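Local coordinates for protein hydroquinone dioxygenase large subunit (Pseudomonas sp., PDB 4ZXA) that probably opens the aromatic ring of hydroquinone with dioxygen, as the large subunit of a two-subunit, Fe2+-dependent cupin dioxygenase, at residues Thr246-Ile251 against Ser311-Trp316; Ser268-Trp273 against Thr288-Asp293. All coordinates share one frame; numbering follows the deposited sequence.

Contact 1: residues Thr246-Ile251 against Ser311-Trp316; sequences TTEEFI and SMLMVW. With H8N (4-hydroxybenzonitrile), chain J.
Glu248 O is gripped twice: Ser311 N donates to it at 2.9 Å, and the hydroxyl of Ser307, which also bonds Ser311 OG, reaches it from outside the pair. The return bond, Glu248 N to Ser311 O at 2.9 Å, completes one antiparallel hydrogen-bonded pair. Thr246 and Leu313 form the next, while Thr247 and Met312 are the non-hydrogen-bonded pair between them, where Thr247 CA comes within 3.2 Å of Ser311 O in a CA-H...O contact.

Thr246, Glu248 and Leu313 project from the same face of the sheet, towards the 4-hydroxybenzonitrile. Glu248 bends at chi2 (-70°), which turns CD to the ligand side; its CG packs 3.9 Å from Leu313 CB, where the two side chains cross. Thr246 OG1, anti to its backbone N, donates to Glu248 OE1 at 2.9 Å, meeting it from above the carboxylate plane; the same hydroxyl also bonds Asn231 N. Glu248 OE2 is modelled as accepting from the ligand's phenol OAB, but the 2.4 Å between them is doubtful, since OE2 also sits too close to the Thr246 methyl. Thr246 thus acts as a second-shell residue: its hydroxyl holds one carboxylate oxygen while the other is modelled against the phenol, consistent with Glu248 orienting a hydroquinone hydroxyl in the same pocket.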
loop_
_atom_site.group_PDB
_atom_site.type_symbol
_atom_site.label_atom_id
_atom_site.label_comp_id
_atom_site.label_asym_id
_atom_site.label_seq_id
_atom_site.Cartn_x
_atom_site.Cartn_y
_atom_site.Cartn_z
ATOM N N THR E 246 -13.968 -17.328 8.961
ATOM C CA THR E 246 -12.559 -17.090 8.674
ATOM C C THR E 246 -12.024 -16.085 9.699
ATOM O O THR E 246 -12.790 -15.309 10.261
ATOM C CB THR E 246 -12.375 -16.544 7.243
ATOM O OG1 THR E 246 -11.011 -16.182 7.027
ATOM C CG2 THR E 246 -13.248 -15.322 7.017
ATOM N N THR E 247 -10.719 -16.127 9.957
ATOM C CA THR E 247 -10.093 -15.230 10.909
ATOM C C THR E 247 -9.342 -14.143 10.155
ATOM O O THR E 247 -8.491 -14.435 9.325
ATOM C CB THR E 247 -9.161 -15.998 11.870
ATOM O OG1 THR E 247 -8.063 -16.552 11.140
ATOM C CG2 THR E 247 -9.936 -17.136 12.543
ATOM N N GLU E 248 -9.671 -12.889 10.444
ATOM C CA GLU E 248 -9.181 -11.758 9.676
ATOM C C GLU E 248 -8.218 -10.894 10.481
ATOM O O GLU E 248 -8.497 -10.503 11.617
ATOM C CB GLU E 248 -10.353 -10.895 9.180
ATOM C CG GLU E 248 -11.638 -11.654 8.907
ATOM C CD GLU E 248 -11.574 -12.565 7.686
ATOM O OE1 GLU E 248 -10.594 -13.333 7.537
ATOM O OE2 GLU E 248 -12.527 -12.519 6.873
ATOM N N GLU E 249 -7.066 -10.617 9.889
ATOM C CA GLU E 249 -6.075 -9.746 10.499
ATOM C C GLU E 249 -5.525 -8.791 9.448
ATOM O O GLU E 249 -5.423 -9.144 8.278
ATOM C CB GLU E 249 -4.950 -10.555 11.140
ATOM C CG GLU E 249 -4.120 -9.761 12.126
ATOM C CD GLU E 249 -3.129 -10.611 12.884
ATOM O OE1 GLU E 249 -3.318 -11.837 12.953
ATOM O OE2 GLU E 249 -2.158 -10.049 13.414
ATOM N N PHE E 250 -5.149 -7.590 9.873
ATOM C CA PHE E 250 -4.647 -6.579 8.956
ATOM C C PHE E 250 -5.670 -6.182 7.891
ATOM O O PHE E 250 -6.798 -5.819 8.206
ATOM C CB PHE E 250 -3.354 -7.062 8.294
ATOM C CG PHE E 250 -2.552 -5.969 7.658
ATOM C CD1 PHE E 250 -2.363 -4.765 8.306
ATOM C CD2 PHE E 250 -1.983 -6.146 6.410
ATOM C CE1 PHE E 250 -1.624 -3.759 7.722
ATOM C CE2 PHE E 250 -1.246 -5.143 5.824
ATOM C CZ PHE E 250 -1.066 -3.951 6.480
ATOM N N ILE E 251 -5.253 -6.217 6.633
ATOM C CA ILE E 251 -6.101 -5.792 5.528
ATOM C C ILE E 251 -6.435 -6.901 4.541
ATOM O O ILE E 251 -5.555 -7.637 4.116
ATOM C CB ILE E 251 -5.424 -4.659 4.726
ATOM C CG1 ILE E 251 -4.865 -3.591 5.664
ATOM C CG2 ILE E 251 -6.388 -4.048 3.727
ATOM C CD1 ILE E 251 -3.994 -2.581 4.974
ATOM N N SER E 311 -9.706 -11.323 14.118
ATOM C CA SER E 311 -11.097 -11.431 14.539
ATOM C C SER E 311 -11.852 -12.562 13.839
ATOM O O SER E 311 -11.483 -12.998 12.750
ATOM C CB SER E 311 -11.829 -10.115 14.286
ATOM O OG SER E 311 -11.791 -9.775 12.913
ATOM N N MET E 312 -12.935 -13.012 14.464
ATOM C CA MET E 312 -13.694 -14.118 13.921
ATOM C C MET E 312 -14.841 -13.567 13.109
ATOM O O MET E 312 -15.710 -12.871 13.644
ATOM C CB MET E 312 -14.208 -15.001 15.045
ATOM C CG MET E 312 -13.106 -15.491 15.968
ATOM S SD MET E 312 -13.762 -16.703 17.127
ATOM C CE MET E 312 -12.245 -17.278 17.907
ATOM N N LEU E 313 -14.828 -13.844 11.810
ATOM C CA LEU E 313 -15.880 -13.364 10.919
ATOM C C LEU E 313 -16.596 -14.535 10.271
ATOM O O LEU E 313 -15.973 -15.463 9.759
ATOM C CB LEU E 313 -15.323 -12.439 9.828
ATOM C CG LEU E 313 -16.295 -12.083 8.687
ATOM C CD1 LEU E 313 -17.461 -11.241 9.191
ATOM C CD2 LEU E 313 -15.591 -11.339 7.584
ATOM N N MET E 314 -17.918 -14.495 10.295
ATOM C CA MET E 314 -18.677 -15.503 9.586
ATOM C C MET E 314 -19.126 -14.961 8.233
ATOM O O MET E 314 -19.879 -13.983 8.176
ATOM C CB MET E 314 -19.885 -15.938 10.404
ATOM C CG MET E 314 -20.843 -16.817 9.615
ATOM S SD MET E 314 -20.161 -18.454 9.333
ATOM C CE MET E 314 -20.273 -19.181 10.967
ATOM N N VAL E 315 -18.652 -15.586 7.151
ATOM C CA VAL E 315 -19.127 -15.269 5.801
ATOM C C VAL E 315 -20.173 -16.307 5.390
ATOM O O VAL E 315 -19.902 -17.513 5.349
ATOM C CB VAL E 315 -17.979 -15.235 4.753
ATOM C CG1 VAL E 315 -18.525 -14.834 3.376
ATOM C CG2 VAL E 315 -16.861 -14.292 5.194
ATOM N N TRP E 316 -21.382 -15.842 5.118
ATOM C CA TRP E 316 -22.463 -16.755 4.804
ATOM C C TRP E 316 -22.698 -16.779 3.284
ATOM O O TRP E 316 -23.166 -15.810 2.692
ATOM C CB TRP E 316 -23.719 -16.348 5.557
ATOM C CG TRP E 316 -24.945 -17.139 5.234
ATOM C CD1 TRP E 316 -25.038 -18.491 5.008
ATOM C CD2 TRP E 316 -26.272 -16.617 5.101
ATOM N NE1 TRP E 316 -26.352 -18.838 4.749
ATOM C CE2 TRP E 316 -27.124 -17.703 4.798
ATOM C CE3 TRP E 316 -26.822 -15.334 5.197
ATOM C CZ2 TRP E 316 -28.490 -17.541 4.598
ATOM C CZ3 TRP E 316 -28.186 -15.176 4.995
ATOM C CH2 TRP E 316 -29.003 -16.277 4.696
HETATM N NAA H8N J . -15.675 -10.267 -0.314
HETATM C CAC H8N J . -15.065 -10.807 0.488
HETATM C CAI H8N J . -14.296 -11.496 1.566
HETATM C CAF H8N J . -14.577 -11.169 2.887
HETATM C CAD H8N J . -13.880 -11.787 3.921
HETATM C CAH H8N J . -12.913 -12.723 3.588
HETATM O OAB H8N J . -12.212 -13.328 4.596
HETATM C CAE H8N J . -12.630 -13.052 2.268
HETATM C CAG H8N J . -13.332 -12.433 1.245
#

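Contact 2: residues Ser268-Trp273 against Thr288-Asp293; sequences SDEIVW and TMRAGD
Strands 270-273 and 288-290 run antiparallel at 162°, held at Ile271 and Met289 by a hydrogen-bonded pair: Met289 N bonds Ile271 O at 2.8 Å, and Ile271 N returns to Met289 O at 3.0 Å. They are the two arms of a beta hairpin.

Glu270, Val272, Thr288 and Arg290 share one face. There Val272 CG2 lies across Thr288, touching both its OG1 and its methyl, and the extended Glu270 chain brings OE1 within 3.8 Å of Thr288 CG2. Glu270 and Arg290 run side by side in the same direction, with carboxylate and guanidinium nearly coplanar (22° apart). OE1 approaches the guanidinium at its edge, but at 3.7 Å from Arg290 NE to Glu270 OE1 the salt bridge is long. Arg290 NH1 has a firmer partner in the backbone O of Lys22 of the small subunit. On the other face Met289 SD approaches Trp273 obliquely, 4.5 Å from CD1, in a Met-aromatic contact beside an indole that also lines the 4-hydroxybenzonitrile pocket.

Beyond the strand pairing, a water bridges the two segments, donating to Asp269 O at 2.7 Å and accepting from Ala291 N. Arg290 to Asp293 form a type II turn, with Gly292 supplying the positive phi. Asp293 N donates to Arg290 O, closing it, and Arg290 N is bound by Asp293 OD2 at 2.6 Å, so backbone and side chain both tie the turn. Asp293 OD1 in turn bonds Asn39 of the small subunit, and Thr288 and Asp293 pair with a strand of that chain. Arg290, the turn and this strand pairing therefore serve the subunit interface, while the Met289-Trp273 side faces inward, near the ligand pocket.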
loop_
_atom_site.group_PDB
_atom_site.type_symbol
_atom_site.label_atom_id
_atom_site.label_comp_id
_atom_site.label_asym_id
_atom_site.label_seq_id
_atom_site.Cartn_x
_atom_site.Cartn_y
_atom_site.Cartn_z
ATOM N N SER E 268 -16.415 -11.972 16.575
ATOM C CA SER E 268 -15.555 -11.420 17.617
ATOM C C SER E 268 -14.889 -10.134 17.162
ATOM O O SER E 268 -14.665 -9.936 15.973
ATOM C CB SER E 268 -14.476 -12.421 18.024
ATOM O OG SER E 268 -13.280 -12.185 17.308
ATOM N N ASP E 269 -14.588 -9.261 18.117
ATOM C CA ASP E 269 -13.832 -8.050 17.854
ATOM C C ASP E 269 -14.529 -7.127 16.853
ATOM O O ASP E 269 -15.743 -6.924 16.953
ATOM C CB ASP E 269 -12.409 -8.415 17.438
ATOM C CG ASP E 269 -11.694 -9.207 18.529
ATOM O OD1 ASP E 269 -11.367 -8.597 19.573
ATOM O OD2 ASP E 269 -11.489 -10.437 18.373
ATOM N N GLU E 270 -13.774 -6.560 15.912
ATOM C CA GLU E 270 -14.363 -5.660 14.930
ATOM C C GLU E 270 -13.570 -5.585 13.640
ATOM O O GLU E 270 -12.356 -5.773 13.635
ATOM C CB GLU E 270 -14.569 -4.249 15.511
ATOM C CG GLU E 270 -13.282 -3.465 15.803
ATOM C CD GLU E 270 -13.541 -2.013 16.239
ATOM O OE1 GLU E 270 -14.706 -1.652 16.516
ATOM O OE2 GLU E 270 -12.572 -1.221 16.312
ATOM N N ILE E 271 -14.285 -5.301 12.553
ATOM C CA ILE E 271 -13.711 -5.090 11.231
ATOM C C ILE E 271 -14.298 -3.819 10.613
ATOM O O ILE E 271 -15.492 -3.517 10.782
ATOM C CB ILE E 271 -14.005 -6.295 10.282
ATOM C CG1 ILE E 271 -13.367 -7.589 10.816
ATOM C CG2 ILE E 271 -13.525 -5.999 8.859
ATOM C CD1 ILE E 271 -13.648 -8.820 9.975
ATOM N N VAL E 272 -13.471 -3.067 9.893
ATOM C CA VAL E 272 -13.981 -1.905 9.175
ATOM C C VAL E 272 -13.998 -2.107 7.652
ATOM O O VAL E 272 -12.985 -2.477 7.034
ATOM C CB VAL E 272 -13.201 -0.628 9.517
ATOM C CG1 VAL E 272 -13.680 0.543 8.639
ATOM C CG2 VAL E 272 -13.351 -0.306 10.976
ATOM N N TRP E 273 -15.152 -1.840 7.048
ATOM C CA TRP E 273 -15.295 -1.967 5.605
ATOM C C TRP E 273 -15.444 -0.628 4.877
ATOM O O TRP E 273 -16.350 0.145 5.173
ATOM C CB TRP E 273 -16.464 -2.893 5.268
ATOM C CG TRP E 273 -16.221 -4.306 5.672
ATOM C CD1 TRP E 273 -16.537 -4.874 6.870
ATOM C CD2 TRP E 273 -15.597 -5.339 4.893
ATOM N NE1 TRP E 273 -16.168 -6.191 6.881
ATOM C CE2 TRP E 273 -15.586 -6.505 5.681
ATOM C CE3 TRP E 273 -15.063 -5.393 3.601
ATOM C CZ2 TRP E 273 -15.053 -7.714 5.225
ATOM C CZ3 TRP E 273 -14.530 -6.595 3.146
ATOM C CH2 TRP E 273 -14.522 -7.732 3.956
ATOM N N THR E 288 -18.500 -0.203 10.221
ATOM C CA THR E 288 -17.751 -0.788 11.319
ATOM C C THR E 288 -18.565 -1.927 11.896
ATOM O O THR E 288 -19.666 -1.723 12.380
ATOM C CB THR E 288 -17.489 0.232 12.423
ATOM O OG1 THR E 288 -16.803 1.369 11.882
ATOM C CG2 THR E 288 -16.657 -0.390 13.534
ATOM N N MET E 289 -18.042 -3.140 11.830
ATOM C CA MET E 289 -18.805 -4.284 12.302
ATOM C C MET E 289 -18.236 -4.795 13.615
ATOM O O MET E 289 -17.071 -5.204 13.690
ATOM C CB MET E 289 -18.872 -5.394 11.242
ATOM C CG MET E 289 -19.725 -5.034 10.014
ATOM S SD MET E 289 -20.175 -6.430 8.935
ATOM C CE MET E 289 -21.355 -7.341 9.941
ATOM N N ARG E 290 -19.069 -4.750 14.647
ATOM C CA ARG E 290 -18.692 -5.182 15.980
ATOM C C ARG E 290 -19.309 -6.535 16.295
ATOM O O ARG E 290 -20.186 -7.015 15.575
ATOM C CB ARG E 290 -19.139 -4.143 17.010
ATOM C CG ARG E 290 -18.657 -2.737 16.697
ATOM C CD ARG E 290 -18.812 -1.796 17.879
ATOM N NE ARG E 290 -18.031 -0.586 17.647
ATOM C CZ ARG E 290 -18.537 0.639 17.556
ATOM N NH1 ARG E 290 -19.842 0.852 17.708
ATOM N NH2 ARG E 290 -17.727 1.660 17.319
ATOM N N ALA E 291 -18.848 -7.142 17.378
ATOM C CA ALA E 291 -19.292 -8.480 17.751
ATOM C C ALA E 291 -20.816 -8.569 17.753
ATOM O O ALA E 291 -21.499 -7.774 18.423
ATOM C CB ALA E 291 -18.719 -8.868 19.119
ATOM N N GLY E 292 -21.343 -9.535 17.000
ATOM C CA GLY E 292 -22.779 -9.692 16.861
ATOM C C GLY E 292 -23.431 -8.985 15.680
ATOM O O GLY E 292 -24.583 -9.247 15.369
ATOM N N ASP E 293 -22.715 -8.090 15.011
ATOM C CA ASP E 293 -23.289 -7.411 13.848
ATOM C C ASP E 293 -23.547 -8.319 12.627
ATOM O O ASP E 293 -22.796 -9.267 12.345
ATOM C CB ASP E 293 -22.447 -6.207 13.440
ATOM C CG ASP E 293 -22.472 -5.098 14.476
ATOM O OD1 ASP E 293 -23.366 -5.110 15.355
ATOM O OD2 ASP E 293 -21.604 -4.201 14.403
HETATM O O HOH W 1 -16.683 -5.922 19.255
#

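How the contacts relate
Contact 2 is nested within the chain loop that contact 1 closes: 246-251 comes first, then 268-273, 288-293 and finally 311-316. Their centres are 9 Å apart, yet the paired strands lie in different antiparallel sheets: 241-249 and 310-318 are neighbours in one, and hairpin 270-277/283-290 ends the other within this chain. At Asp293 the chain passes into strand 293-297 of contact 1's sheet. The two meet where Ser268 OG probably bonds Met312 N at 3.0 Å, and Ile271 packs on Ser311 and Leu313. Thr246, Glu248 and Trp273 share one ligand pocket beside the cadmium ion, consistent with a cupin site between two sheets. Both touch the small subunit, contact 2 more extensively.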